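Local atomic coordinates of putative ABC transporter subunit, substrate-binding component (PDB entry 4EVQ), a protein that binds 4-hydroxybenzoate and probably serves as the substrate-binding component of an ABC transporter for benzoate derivatives. Residues A35-L40 and F58-D63; P108-N113 and A319-A324; I147-K152 and P234-G239; K184-A189 and Q196-E201; L241-E246 and T258-V263. All coordinates share one frame; numbering follows the deposited sequence.

Interaction 1 (A35-L40 and F58-D63); sequences AITRGL and FVKVDD
L40 and F58 meet obliquely, the leucine reaching the phenyl ring with one methyl and its branch carbon. From L40 CB the chain runs off with CG opposite the backbone N (chi1 179°), which carries it from the helix toward the strand. CG comes to 3.5 Å from F58 CZ, and CD2 lies near F58 CE1; both belong to one of the leucine's two conformers, so the closeness of the approach is doubtful. Both L40 and F58 also touch L21 of strand 17-23. An alanine in place of F58 would probably open a gap beside L40 and leave its branched end freer to turn. Helix 30-46 links strands 17-23 and 54-62, parallel neighbours in the sheet, and the contact packs this helix against the second strand of a beta-alpha-beta crossover in a Rossmann-like lobe. One turn earlier, in one of the two conformers of the extended lysine, T37 CG2 lies 3.8 Å from K60 NZ, a touch that is therefore less certain. The polar ends look elsewhere: K60 NZ forms a salt bridge with E41, while T37 OG1 is hydrogen-bonded to Y25 OH and G33 O.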
# COMPACT_ATOMS: atom_id res chain seq x y z
N ALA A 35 11.30 1.96 -1.69
CA ALA A 35 10.82 2.57 -0.45
C ALA A 35 10.51 1.53 0.64
O ALA A 35 10.83 1.74 1.80
CB ALA A 35 9.59 3.41 -0.75
N ILE A 36 9.87 0.44 0.26
CA ILE A 36 9.54 -0.62 1.22
C ILE A 36 10.81 -1.22 1.78
O ILE A 36 10.91 -1.47 3.00
CB ILE A 36 8.65 -1.70 0.55
CG1 ILE A 36 7.26 -1.09 0.22
CG2 ILE A 36 8.52 -2.93 1.44
CD1 ILE A 36 6.48 -1.94 -0.73
N THR A 37 11.76 -1.51 0.91
CA THR A 37 13.02 -2.09 1.35
C THR A 37 13.77 -1.15 2.31
O THR A 37 14.31 -1.58 3.36
CB THR A 37 13.89 -2.44 0.14
OG1 THR A 37 13.19 -3.36 -0.70
CG2 THR A 37 15.21 -3.10 0.55
N ARG A 38 13.74 0.14 1.98
CA ARG A 38 14.36 1.15 2.85
C ARG A 38 13.71 1.21 4.21
O ARG A 38 14.40 1.26 5.25
CB ARG A 38 14.35 2.54 2.20
CG ARG A 38 15.35 2.75 1.05
CD ARG A 38 15.09 4.08 0.39
NE ARG A 38 16.16 4.41 -0.52
CZ ARG A 38 16.25 5.56 -1.18
NH1 ARG A 38 15.25 6.45 -1.14
NH2 ARG A 38 17.34 5.80 -1.93
N GLY A 39 12.39 1.21 4.23
CA GLY A 39 11.70 1.20 5.52
C GLY A 39 12.07 -0.01 6.39
O GLY A 39 12.32 0.12 7.60
N LEU A 40 12.11 -1.17 5.77
CA LEU A 40 12.43 -2.39 6.50
C LEU A 40 13.89 -2.40 6.97
O LEU A 40 14.20 -2.76 8.12
CB LEU A 40 12.10 -3.58 5.61
CG LEU A 40 12.39 -4.96 6.17
CD1 LEU A 40 11.68 -5.19 7.50
CD2 LEU A 40 11.94 -5.94 5.13
N PHE A 58 18.68 -10.38 4.10
CA PHE A 58 17.59 -10.18 3.14
C PHE A 58 17.97 -10.81 1.82
O PHE A 58 19.02 -10.51 1.24
CB PHE A 58 17.28 -8.69 2.93
CG PHE A 58 16.61 -8.03 4.12
CD1 PHE A 58 15.32 -8.38 4.48
CD2 PHE A 58 17.26 -7.05 4.84
CE1 PHE A 58 14.70 -7.78 5.55
CE2 PHE A 58 16.63 -6.44 5.94
CZ PHE A 58 15.36 -6.80 6.27
N VAL A 59 17.11 -11.68 1.33
CA VAL A 59 17.27 -12.29 0.04
C VAL A 59 16.29 -11.60 -0.87
O VAL A 59 15.07 -11.84 -0.80
CB VAL A 59 16.98 -13.80 0.11
CG1 VAL A 59 17.19 -14.41 -1.25
CG2 VAL A 59 17.87 -14.45 1.20
N LYS A 60 16.79 -10.75 -1.76
CA LYS A 60 15.93 -9.85 -2.52
C LYS A 60 15.68 -10.39 -3.93
O LYS A 60 16.60 -10.48 -4.74
CB LYS A 60 16.60 -8.48 -2.59
CG LYS A 60 16.89 -7.88 -1.23
CD LYS A 60 17.67 -6.59 -1.33
CE LYS A 60 17.82 -5.94 0.03
NZ LYS A 60 18.58 -4.66 -0.07
N VAL A 61 14.43 -10.70 -4.24
CA VAL A 61 14.04 -11.29 -5.51
C VAL A 61 13.15 -10.29 -6.20
O VAL A 61 12.13 -9.84 -5.66
CB VAL A 61 13.32 -12.63 -5.30
CG1 VAL A 61 12.79 -13.20 -6.60
CG2 VAL A 61 14.27 -13.64 -4.59
N ASP A 62 13.54 -9.90 -7.41
CA ASP A 62 12.80 -8.98 -8.22
C ASP A 62 11.62 -9.63 -8.91
O ASP A 62 11.80 -10.46 -9.79
CB ASP A 62 13.73 -8.44 -9.29
CG ASP A 62 13.08 -7.37 -10.16
OD1 ASP A 62 11.97 -6.84 -9.83
OD2 ASP A 62 13.71 -7.03 -11.18
N ASP A 63 10.40 -9.23 -8.51
CA ASP A 63 9.20 -9.82 -9.10
C ASP A 63 8.78 -9.18 -10.42
O ASP A 63 7.90 -9.69 -11.10
CB ASP A 63 8.03 -9.82 -8.11
CG ASP A 63 7.34 -8.44 -7.96
OD1 ASP A 63 7.74 -7.44 -8.51
OD2 ASP A 63 6.33 -8.37 -7.25

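Interaction 2 (P108-N113 and A319-A324); sequences PTIVPN and AAMAAA. With PHB (p-hydroxybenzoic acid), chain H.
N113 ND2 is hydrogen-bonded to the carbonyl O of V90 and lies over the face of the bound p-hydroxybenzoic acid, with PHB C6 3.4 Å and C1 3.5 Å away. The other end of the amide, OD1, accepts from Q292 NE2, which fixes the flip of the group and keeps the NH2 end over the aromatic ring. With CG opposite the backbone N (chi1 -175°), the side chain leaves the end of segment 108-113 toward the pocket, where Y161, S92, S215 and the backbone N of G115 hydrogen-bond the ligand. At the far end of the same segment the contact is purely apolar. M321, present as selenomethionine, points from helix 314-322 at the strand and bends at its last torsion (chi3 -62°), so that its methyl CE comes 3.9 Å from P108 CB. The selenium SE passes 4.0 Å from I110 CD1, the two side chains crossing at a slant. Strand 109-111 is an inner strand of the first lobe's mixed sheet, between 85-88 and 128-130, in the periplasmic-binding-protein fold, with helices on both faces. P108 and I110 face helices 314-322 and 288-306, I110 packing on A296 as well and P108 on L317. T109 and V111 face helix 92-105, touching M98, A102 and V99. Within segment 319-324, the backbone A324 N is hydrogen-bonded to M321 O at 3.1 Å.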
# COMPACT_ATOMS: atom_id res chain seq x y z
N PRO A 108 5.92 -17.79 7.75
CA PRO A 108 5.39 -16.45 8.13
C PRO A 108 5.54 -15.52 6.95
O PRO A 108 6.61 -15.41 6.35
CB PRO A 108 6.31 -16.04 9.28
CG PRO A 108 6.77 -17.40 9.90
CD PRO A 108 6.97 -18.26 8.68
N THR A 109 4.43 -14.87 6.61
CA THR A 109 4.31 -14.06 5.38
C THR A 109 3.70 -12.71 5.71
O THR A 109 2.61 -12.64 6.28
CB THR A 109 3.44 -14.80 4.37
OG1 THR A 109 4.06 -16.04 4.05
CG2 THR A 109 3.27 -14.00 3.09
N ILE A 110 4.38 -11.65 5.30
CA ILE A 110 3.88 -10.29 5.51
C ILE A 110 3.81 -9.58 4.15
O ILE A 110 4.78 -9.49 3.44
CB ILE A 110 4.79 -9.50 6.49
CG1 ILE A 110 5.01 -10.29 7.78
CG2 ILE A 110 4.27 -8.09 6.68
CD1 ILE A 110 6.13 -9.71 8.64
N VAL A 111 2.62 -9.09 3.83
CA VAL A 111 2.38 -8.31 2.61
C VAL A 111 2.53 -6.85 2.96
O VAL A 111 1.74 -6.32 3.74
CB VAL A 111 0.99 -8.61 2.08
CG1 VAL A 111 0.68 -7.76 0.84
CG2 VAL A 111 0.82 -10.06 1.76
N PRO A 112 3.51 -6.17 2.36
CA PRO A 112 3.85 -4.80 2.78
C PRO A 112 3.27 -3.73 1.83
O PRO A 112 3.63 -2.57 1.94
CB PRO A 112 5.38 -4.80 2.70
CG PRO A 112 5.65 -5.59 1.50
CD PRO A 112 4.59 -6.69 1.51
N ASN A 113 2.48 -4.14 0.86
CA ASN A 113 1.76 -3.16 0.06
C ASN A 113 0.51 -3.71 -0.63
O ASN A 113 -0.59 -3.20 -0.41
CB ASN A 113 2.61 -2.50 -1.05
CG ASN A 113 1.82 -1.41 -1.76
OD1 ASN A 113 1.56 -0.37 -1.16
ND2 ASN A 113 1.34 -1.70 -2.98
N ALA A 319 1.23 -16.56 15.67
CA ALA A 319 0.16 -16.17 16.61
C ALA A 319 0.55 -14.84 17.29
O ALA A 319 -0.29 -13.99 17.60
CB ALA A 319 -0.07 -17.27 17.65
N ALA A 320 1.83 -14.67 17.57
CA ALA A 320 2.28 -13.45 18.19
C ALA A 320 2.11 -12.25 17.27
O ALA A 320 1.76 -11.16 17.73
CB ALA A 320 3.71 -13.60 18.64
N MSE A 321 2.36 -12.43 15.98
CA MSE A 321 2.13 -11.35 15.04
C MSE A 321 0.65 -11.01 14.97
O MSE A 321 0.28 -9.84 14.87
CB MSE A 321 2.69 -11.74 13.68
CG MSE A 321 4.19 -11.82 13.72
SE MSE A 321 5.12 -11.61 12.01
CE MSE A 321 4.38 -13.15 11.15
N ALA A 322 -0.22 -12.00 15.01
CA ALA A 322 -1.64 -11.72 14.93
C ALA A 322 -2.13 -10.84 16.06
O ALA A 322 -3.02 -9.98 15.86
CB ALA A 322 -2.43 -13.03 14.89
N ALA A 323 -1.53 -11.01 17.23
CA ALA A 323 -1.90 -10.28 18.44
C ALA A 323 -1.09 -9.01 18.64
O ALA A 323 -1.28 -8.29 19.61
CB ALA A 323 -1.73 -11.21 19.63
N ALA A 324 -0.20 -8.71 17.71
CA ALA A 324 0.71 -7.61 17.93
C ALA A 324 0.02 -6.24 17.89
O ALA A 324 -0.96 -6.01 17.16
CB ALA A 324 1.85 -7.65 16.93
C1' PHB H . -1.38 -2.98 -5.91
O1' PHB H . -1.20 -3.54 -7.01
O2' PHB H . -2.01 -3.56 -4.93
C1 PHB H . -0.89 -1.62 -5.62
C2 PHB H . 0.19 -1.12 -6.34
C3 PHB H . 0.65 0.16 -6.09
C4 PHB H . 0.03 0.93 -5.16
C5 PHB H . -1.03 0.45 -4.41
C6 PHB H . -1.47 -0.82 -4.67
O4 PHB H . 0.46 2.18 -4.91

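Interaction 3 (I147-K152 and P234-G239); sequences IKAGLK and PLWGPG
A Schellman motif at the C-terminal end of helix 135-148 turns the chain so that A149 and L151 both reach the indole of W236 obliquely. G150 makes the turn with a positive phi of 90° and its N bonded to I147 O at 2.9 Å; a side chain at this position would press on the carbonyl O of A149, so the geometry itself asks for glycine. L151 CD1 approaches the five-membered ring, 3.5 Å from W236 NE1 and 3.9 Å from CE2, while A149 CB lies 4.1 Å from CZ2 on the six-membered ring. The indole is placed there by a first torsion that sets CG opposite its own carbonyl carbon (chi1 -77°), and A145 and M146 of the helix touch it too. Strand 235-238 is an inner strand of the second lobe's mixed sheet, running parallel between 209-213 and 257-260. The tryptophan lies between that sheet and the end of the helix; residues 149-152 lead on into strand 153-159. At the outer margin L151 CD2 makes a looser touch with the ring of P234, 4.5 Å from its CG. K152 N, next along the chain, is hydrogen-bonded to D208 OD2, and L151 also packs on C209 of the neighbouring strand 209-213.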
# COMPACT_ATOMS: atom_id res chain seq x y z
N ILE A 147 -18.27 12.17 -1.48
CA ILE A 147 -19.69 12.48 -1.22
C ILE A 147 -19.76 13.54 -0.14
O ILE A 147 -20.55 14.51 -0.28
CB ILE A 147 -20.43 11.20 -0.85
CG1 ILE A 147 -20.56 10.24 -2.06
CG2 ILE A 147 -21.83 11.56 -0.25
CD1 ILE A 147 -21.37 10.76 -3.24
N LYS A 148 -18.99 13.40 0.92
CA LYS A 148 -19.04 14.37 2.02
C LYS A 148 -18.65 15.76 1.53
O LYS A 148 -19.18 16.79 2.02
CB LYS A 148 -18.14 13.87 3.16
CG LYS A 148 -18.12 14.68 4.44
CD LYS A 148 -17.19 14.06 5.49
CE LYS A 148 -17.22 14.91 6.77
NZ LYS A 148 -16.28 14.43 7.81
N ALA A 149 -17.79 15.82 0.51
CA ALA A 149 -17.36 17.07 -0.10
C ALA A 149 -18.41 17.67 -1.06
O ALA A 149 -18.19 18.73 -1.60
CB ALA A 149 -16.01 16.91 -0.84
N GLY A 150 -19.51 16.96 -1.30
CA GLY A 150 -20.57 17.47 -2.16
C GLY A 150 -20.45 17.14 -3.64
O GLY A 150 -21.20 17.66 -4.45
N LEU A 151 -19.55 16.23 -3.99
CA LEU A 151 -19.40 15.80 -5.36
C LEU A 151 -20.45 14.77 -5.76
O LEU A 151 -20.91 13.98 -4.93
CB LEU A 151 -18.01 15.19 -5.53
CG LEU A 151 -16.91 16.22 -5.30
CD1 LEU A 151 -15.61 15.53 -5.11
CD2 LEU A 151 -16.80 17.27 -6.42
N LYS A 152 -20.82 14.77 -7.04
CA LYS A 152 -22.00 14.06 -7.48
C LYS A 152 -21.86 13.30 -8.80
O LYS A 152 -22.72 12.51 -9.15
CB LYS A 152 -23.20 15.07 -7.66
CG LYS A 152 -23.59 15.95 -6.46
CD LYS A 152 -24.98 16.56 -6.67
CE LYS A 152 -25.15 17.17 -8.07
NZ LYS A 152 -26.56 17.66 -8.36
N PRO A 234 -11.80 18.91 -10.38
CA PRO A 234 -10.89 18.46 -9.30
C PRO A 234 -10.57 16.98 -9.39
O PRO A 234 -11.40 16.14 -9.64
CB PRO A 234 -11.68 18.72 -8.04
CG PRO A 234 -13.08 18.75 -8.44
CD PRO A 234 -13.12 19.30 -9.85
N LEU A 235 -9.28 16.73 -9.17
CA LEU A 235 -8.69 15.38 -9.14
C LEU A 235 -8.60 14.87 -7.72
O LEU A 235 -8.08 15.54 -6.82
CB LEU A 235 -7.34 15.44 -9.82
CG LEU A 235 -6.55 14.11 -9.87
CD1 LEU A 235 -7.36 13.07 -10.65
CD2 LEU A 235 -5.23 14.32 -10.54
N TRP A 236 -9.06 13.65 -7.59
CA TRP A 236 -9.03 12.88 -6.35
C TRP A 236 -8.48 11.48 -6.61
O TRP A 236 -8.52 10.98 -7.70
CB TRP A 236 -10.45 12.68 -5.87
CG TRP A 236 -11.13 13.84 -5.19
CD1 TRP A 236 -11.61 14.98 -5.79
CD2 TRP A 236 -11.39 13.96 -3.81
NE1 TRP A 236 -12.18 15.80 -4.83
CE2 TRP A 236 -12.05 15.20 -3.61
CE3 TRP A 236 -11.14 13.15 -2.71
CZ2 TRP A 236 -12.47 15.62 -2.36
CZ3 TRP A 236 -11.54 13.59 -1.46
CH2 TRP A 236 -12.24 14.79 -1.31
N GLY A 237 -7.99 10.85 -5.55
CA GLY A 237 -7.67 9.43 -5.63
C GLY A 237 -7.27 8.91 -4.27
O GLY A 237 -7.12 9.65 -3.33
N PRO A 238 -7.09 7.60 -4.19
CA PRO A 238 -6.34 7.08 -3.04
C PRO A 238 -4.96 7.70 -3.03
O PRO A 238 -4.44 8.08 -4.05
CB PRO A 238 -6.29 5.58 -3.32
CG PRO A 238 -6.24 5.50 -4.86
CD PRO A 238 -7.16 6.64 -5.30
N GLY A 239 -4.33 7.80 -1.88
CA GLY A 239 -3.10 8.55 -1.76
C GLY A 239 -1.88 8.04 -2.47
O GLY A 239 -0.90 8.77 -2.56

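Interaction 4 (K184-A189 and Q196-E201); sequences KDITIA and QSALAE. With SO4 (sulfate ion), chain E.
I186 and A198 form the close-packed part of this contact, I186 CG2 resting 4.0 Å from A198 CB. I188 adds its CD1 at 4.2 Å from the same A198 CB, so the small residue receives two isoleucine branches. Further along the helix I186 CD1 meets the end of E201, 3.6 Å from OE1, the two side chains coming from opposite directions. The solvent side is looser. There K184 crosses E201 at about a right angle, with CG 3.7 Å from E201 OE2; its bends (chi2 73°, chi3 68°) keep CD and CE beside that oxygen as well, while NZ turns to a sulfate. K184 NZ donates to O2 of this sulfate ion, probably from the crystallisation liquor, at 3.0 Å, and stays 4.6 Å from E201 OE2, too far for a salt bridge. An alanine at E201 would probably uncover the end of I186 and leave the lysine without the opposite charge nearby. Strand 184-188 and helix 196-201 run antiparallel, 172° between their axes and 9.7 Å apart. This is the strand-to-helix half of a beta-alpha-beta crossover from the edge strand, past strand 153-159, to strand 209-213 in the Rossmann-like second lobe.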
# COMPACT_ATOMS: atom_id res chain seq x y z
N LYS A 184 -18.59 7.13 -16.07
CA LYS A 184 -17.71 6.34 -16.91
C LYS A 184 -16.55 5.83 -16.08
O LYS A 184 -16.06 6.53 -15.23
CB LYS A 184 -17.16 7.16 -18.07
CG LYS A 184 -16.55 6.36 -19.21
CD LYS A 184 -17.58 5.67 -20.04
CE LYS A 184 -18.42 6.66 -20.81
NZ LYS A 184 -19.43 5.97 -21.70
N ASP A 185 -16.13 4.60 -16.36
CA ASP A 185 -14.88 4.06 -15.85
C ASP A 185 -13.94 3.86 -17.04
O ASP A 185 -14.23 3.04 -17.91
CB ASP A 185 -15.11 2.73 -15.13
CG ASP A 185 -16.08 2.86 -13.99
OD1 ASP A 185 -15.84 3.59 -13.04
OD2 ASP A 185 -17.15 2.22 -14.09
N ILE A 186 -12.86 4.60 -17.06
CA ILE A 186 -11.88 4.50 -18.13
C ILE A 186 -10.69 3.68 -17.59
O ILE A 186 -10.22 3.89 -16.46
CB ILE A 186 -11.39 5.91 -18.56
CG1 ILE A 186 -12.56 6.79 -19.00
CG2 ILE A 186 -10.32 5.82 -19.63
CD1 ILE A 186 -12.21 8.24 -19.24
N THR A 187 -10.20 2.77 -18.42
CA THR A 187 -9.01 2.05 -18.08
C THR A 187 -7.93 2.20 -19.14
O THR A 187 -8.19 2.49 -20.33
CB THR A 187 -9.20 0.56 -17.77
OG1 THR A 187 -9.64 -0.14 -18.92
CG2 THR A 187 -10.17 0.37 -16.61
N ILE A 188 -6.72 2.02 -18.67
CA ILE A 188 -5.50 2.15 -19.42
C ILE A 188 -4.78 0.81 -19.23
O ILE A 188 -4.72 0.29 -18.09
CB ILE A 188 -4.63 3.33 -18.73
CG1 ILE A 188 -5.40 4.65 -18.72
CG2 ILE A 188 -3.34 3.51 -19.39
CD1 ILE A 188 -5.63 5.26 -20.10
N ALA A 189 -4.16 0.22 -20.26
CA ALA A 189 -3.41 -1.01 -20.06
C ALA A 189 -2.23 -0.78 -19.11
O ALA A 189 -1.58 0.23 -19.21
CB ALA A 189 -2.85 -1.45 -21.42
N GLN A 196 -3.50 11.14 -22.74
CA GLN A 196 -4.20 12.28 -23.34
C GLN A 196 -5.59 11.94 -23.84
O GLN A 196 -6.52 12.72 -23.68
CB GLN A 196 -3.36 12.90 -24.45
CG GLN A 196 -2.16 13.68 -23.96
CD GLN A 196 -1.47 14.42 -25.08
OE1 GLN A 196 -2.03 14.53 -26.18
NE2 GLN A 196 -0.27 14.93 -24.82
N SER A 197 -5.77 10.78 -24.46
CA SER A 197 -7.09 10.45 -24.94
C SER A 197 -8.09 10.26 -23.78
O SER A 197 -9.26 10.59 -23.91
CB SER A 197 -7.06 9.28 -25.91
OG SER A 197 -6.59 8.11 -25.28
N ALA A 198 -7.63 9.70 -22.66
CA ALA A 198 -8.50 9.60 -21.51
C ALA A 198 -8.89 10.96 -20.97
O ALA A 198 -10.02 11.17 -20.57
CB ALA A 198 -7.82 8.78 -20.40
N LEU A 199 -7.95 11.91 -20.98
CA LEU A 199 -8.23 13.27 -20.56
C LEU A 199 -9.22 13.98 -21.49
O LEU A 199 -10.11 14.67 -21.00
CB LEU A 199 -6.94 14.05 -20.43
CG LEU A 199 -5.99 13.50 -19.35
CD1 LEU A 199 -4.64 14.18 -19.45
CD2 LEU A 199 -6.52 13.59 -17.97
N ALA A 200 -9.12 13.73 -22.79
CA ALA A 200 -10.09 14.30 -23.73
C ALA A 200 -11.47 13.71 -23.50
O ALA A 200 -12.47 14.40 -23.54
CB ALA A 200 -9.64 14.04 -25.16
N GLU A 201 -11.53 12.42 -23.19
CA GLU A 201 -12.81 11.79 -22.88
C GLU A 201 -13.40 12.35 -21.60
O GLU A 201 -14.57 12.67 -21.54
CB GLU A 201 -12.68 10.25 -22.80
CG GLU A 201 -14.04 9.58 -22.69
CD GLU A 201 -14.00 8.09 -22.59
OE1 GLU A 201 -12.92 7.49 -22.74
OE2 GLU A 201 -15.10 7.50 -22.39
S SO4 E . -18.32 2.86 -23.38
O1 SO4 E . -17.32 1.93 -23.93
O2 SO4 E . -17.68 4.19 -23.33
O3 SO4 E . -18.78 2.43 -22.06
O4 SO4 E . -19.49 2.90 -24.27

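Interaction 5 (L241-E246 and T258-V263); sequences LTDGVE and TVLHYV
T242 and T258 reach toward each other, meeting partly by direct van der Waals touch and partly through water. T258 CG2 lies 3.9 Å from T242 OG1 and 4.0 Å from T242 CG2. The other van der Waals contact sets a methyl against a carboxylate: L260 CD2 meets the end of D243 from the opposite direction, 3.6 Å from OD1 and 3.8 Å from OD2. Among hydrogen bonds, a water bridges the two threonines: it lies 2.7 Å from T258 OG1 and donates weakly to T242 OG1 at 3.3 Å. Both hydroxyls sit between the backbone N and the carbonyl carbon (chi1 61° for T242, 64° for T258), which places both OG1 atoms toward the shared water. T258 OG1 is also hydrogen-bonded to R348 NE, from the neighbouring strand 345-351, and D243 OD2 accepts from the backbone N of V288. The charged interaction is the salt bridge of D243 OD1 with R348 NH2. Backbone bonding shapes the loop itself. V245 N returns to T242 O at 3.2 Å across a type II beta-turn, whose third residue, G244, has a phi of 91° that favours glycine; its N is also weakly bonded to the E246 carboxylate. The D243 carboxylate is therefore buried against a leucine methyl yet has a partner at each oxygen. R348 meets both sides of the contact, and its positive charge would probably stabilise the ionised aspartate, whose side chain lies about 7 Å from the bound p-hydroxybenzoic acid.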
# COMPACT_ATOMS: atom_id res chain seq x y z
N LEU A 241 -1.76 7.97 -5.46
CA LEU A 241 -1.71 8.84 -6.64
C LEU A 241 -0.66 9.92 -6.45
O LEU A 241 -0.08 10.36 -7.42
CB LEU A 241 -3.08 9.47 -6.81
CG LEU A 241 -3.25 10.42 -7.98
CD1 LEU A 241 -3.02 9.72 -9.31
CD2 LEU A 241 -4.63 11.08 -7.94
N THR A 242 -0.40 10.38 -5.21
CA THR A 242 0.56 11.44 -4.97
C THR A 242 1.79 11.04 -4.18
O THR A 242 2.81 11.74 -4.22
CB THR A 242 -0.12 12.65 -4.30
OG1 THR A 242 -0.69 12.28 -3.03
CG2 THR A 242 -1.24 13.19 -5.16
N ASP A 243 1.72 9.93 -3.42
CA ASP A 243 2.85 9.62 -2.56
C ASP A 243 4.12 9.28 -3.34
O ASP A 243 4.11 8.45 -4.23
CB ASP A 243 2.51 8.49 -1.58
CG ASP A 243 2.13 9.01 -0.20
OD1 ASP A 243 1.29 9.94 -0.11
OD2 ASP A 243 2.67 8.48 0.82
N GLY A 244 5.20 9.97 -3.00
CA GLY A 244 6.48 9.79 -3.63
C GLY A 244 6.77 10.66 -4.82
O GLY A 244 7.91 10.66 -5.27
N VAL A 245 5.76 11.36 -5.34
CA VAL A 245 5.91 12.14 -6.58
C VAL A 245 5.60 13.60 -6.35
O VAL A 245 5.57 14.36 -7.32
CB VAL A 245 5.09 11.56 -7.73
CG1 VAL A 245 5.57 10.13 -8.08
CG2 VAL A 245 3.61 11.63 -7.50
N GLU A 246 5.43 14.02 -5.11
CA GLU A 246 4.99 15.38 -4.78
C GLU A 246 5.96 16.44 -5.22
O GLU A 246 5.52 17.46 -5.79
CB GLU A 246 4.77 15.51 -3.26
CG GLU A 246 3.85 14.47 -2.64
CD GLU A 246 4.60 13.29 -2.04
OE1 GLU A 246 5.72 12.97 -2.48
OE2 GLU A 246 4.03 12.66 -1.12
N THR A 258 -6.59 13.55 -1.73
CA THR A 258 -6.45 12.11 -1.61
C THR A 258 -6.86 11.65 -0.23
O THR A 258 -6.95 12.42 0.71
CB THR A 258 -5.02 11.59 -1.91
OG1 THR A 258 -4.09 12.09 -0.96
CG2 THR A 258 -4.54 11.94 -3.30
N VAL A 259 -7.14 10.35 -0.14
CA VAL A 259 -7.37 9.70 1.14
C VAL A 259 -6.31 8.62 1.33
O VAL A 259 -6.06 7.83 0.41
CB VAL A 259 -8.79 9.14 1.22
CG1 VAL A 259 -8.95 8.25 2.42
CG2 VAL A 259 -9.82 10.28 1.24
N LEU A 260 -5.68 8.59 2.50
CA LEU A 260 -4.65 7.59 2.76
C LEU A 260 -4.52 7.41 4.26
O LEU A 260 -4.75 8.32 5.04
CB LEU A 260 -3.27 8.03 2.18
CG LEU A 260 -2.23 6.93 1.97
CD1 LEU A 260 -2.68 5.92 0.92
CD2 LEU A 260 -0.90 7.60 1.57
N HIS A 261 -4.01 6.24 4.61
CA HIS A 261 -3.69 5.85 5.98
C HIS A 261 -2.40 6.43 6.54
O HIS A 261 -2.01 6.11 7.64
CB HIS A 261 -3.74 4.32 6.08
CG HIS A 261 -2.93 3.63 5.04
ND1 HIS A 261 -3.29 3.67 3.71
CD2 HIS A 261 -1.83 2.86 5.12
CE1 HIS A 261 -2.41 2.99 3.01
NE2 HIS A 261 -1.52 2.48 3.84
N TYR A 262 -1.73 7.28 5.79
CA TYR A 262 -0.53 7.98 6.27
C TYR A 262 -0.49 9.39 5.70
O TYR A 262 -0.94 9.61 4.59
CB TYR A 262 0.75 7.23 5.84
CG TYR A 262 2.00 7.89 6.32
CD1 TYR A 262 2.34 7.91 7.68
CD2 TYR A 262 2.88 8.48 5.41
CE1 TYR A 262 3.47 8.55 8.11
CE2 TYR A 262 4.03 9.12 5.86
CZ TYR A 262 4.33 9.13 7.21
OH TYR A 262 5.48 9.77 7.62
N VAL A 263 0.01 10.33 6.50
CA VAL A 263 0.34 11.68 6.03
C VAL A 263 1.64 12.03 6.72
O VAL A 263 1.82 11.73 7.89
CB VAL A 263 -0.68 12.75 6.48
CG1 VAL A 263 -0.60 13.96 5.52
CG2 VAL A 263 -2.01 12.26 6.60
O HOH W 1 -2.77 14.35 -1.47

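How the interactions relate
From the N terminus, interaction 1 closes first, a short loop that joins helix 30-46 to strand 54-62. Interaction 2 opens next, at 108-113, and closes only at 319-324, returning a late helix to the first lobe's sheet; I36 packs on P112 and N113, so interactions 1 and 2 touch. The other three nest inside that long loop. Interaction 3 runs from the end of helix 135-148 to strand 235-238 and encloses interaction 4, which ties the edge strand 181-188 to its helix. Interaction 5 follows in series and joins interaction 3 through the neighbouring strands 235-238 and 257-260, where G239 N lies 2.9 Å from V259 O. None cross.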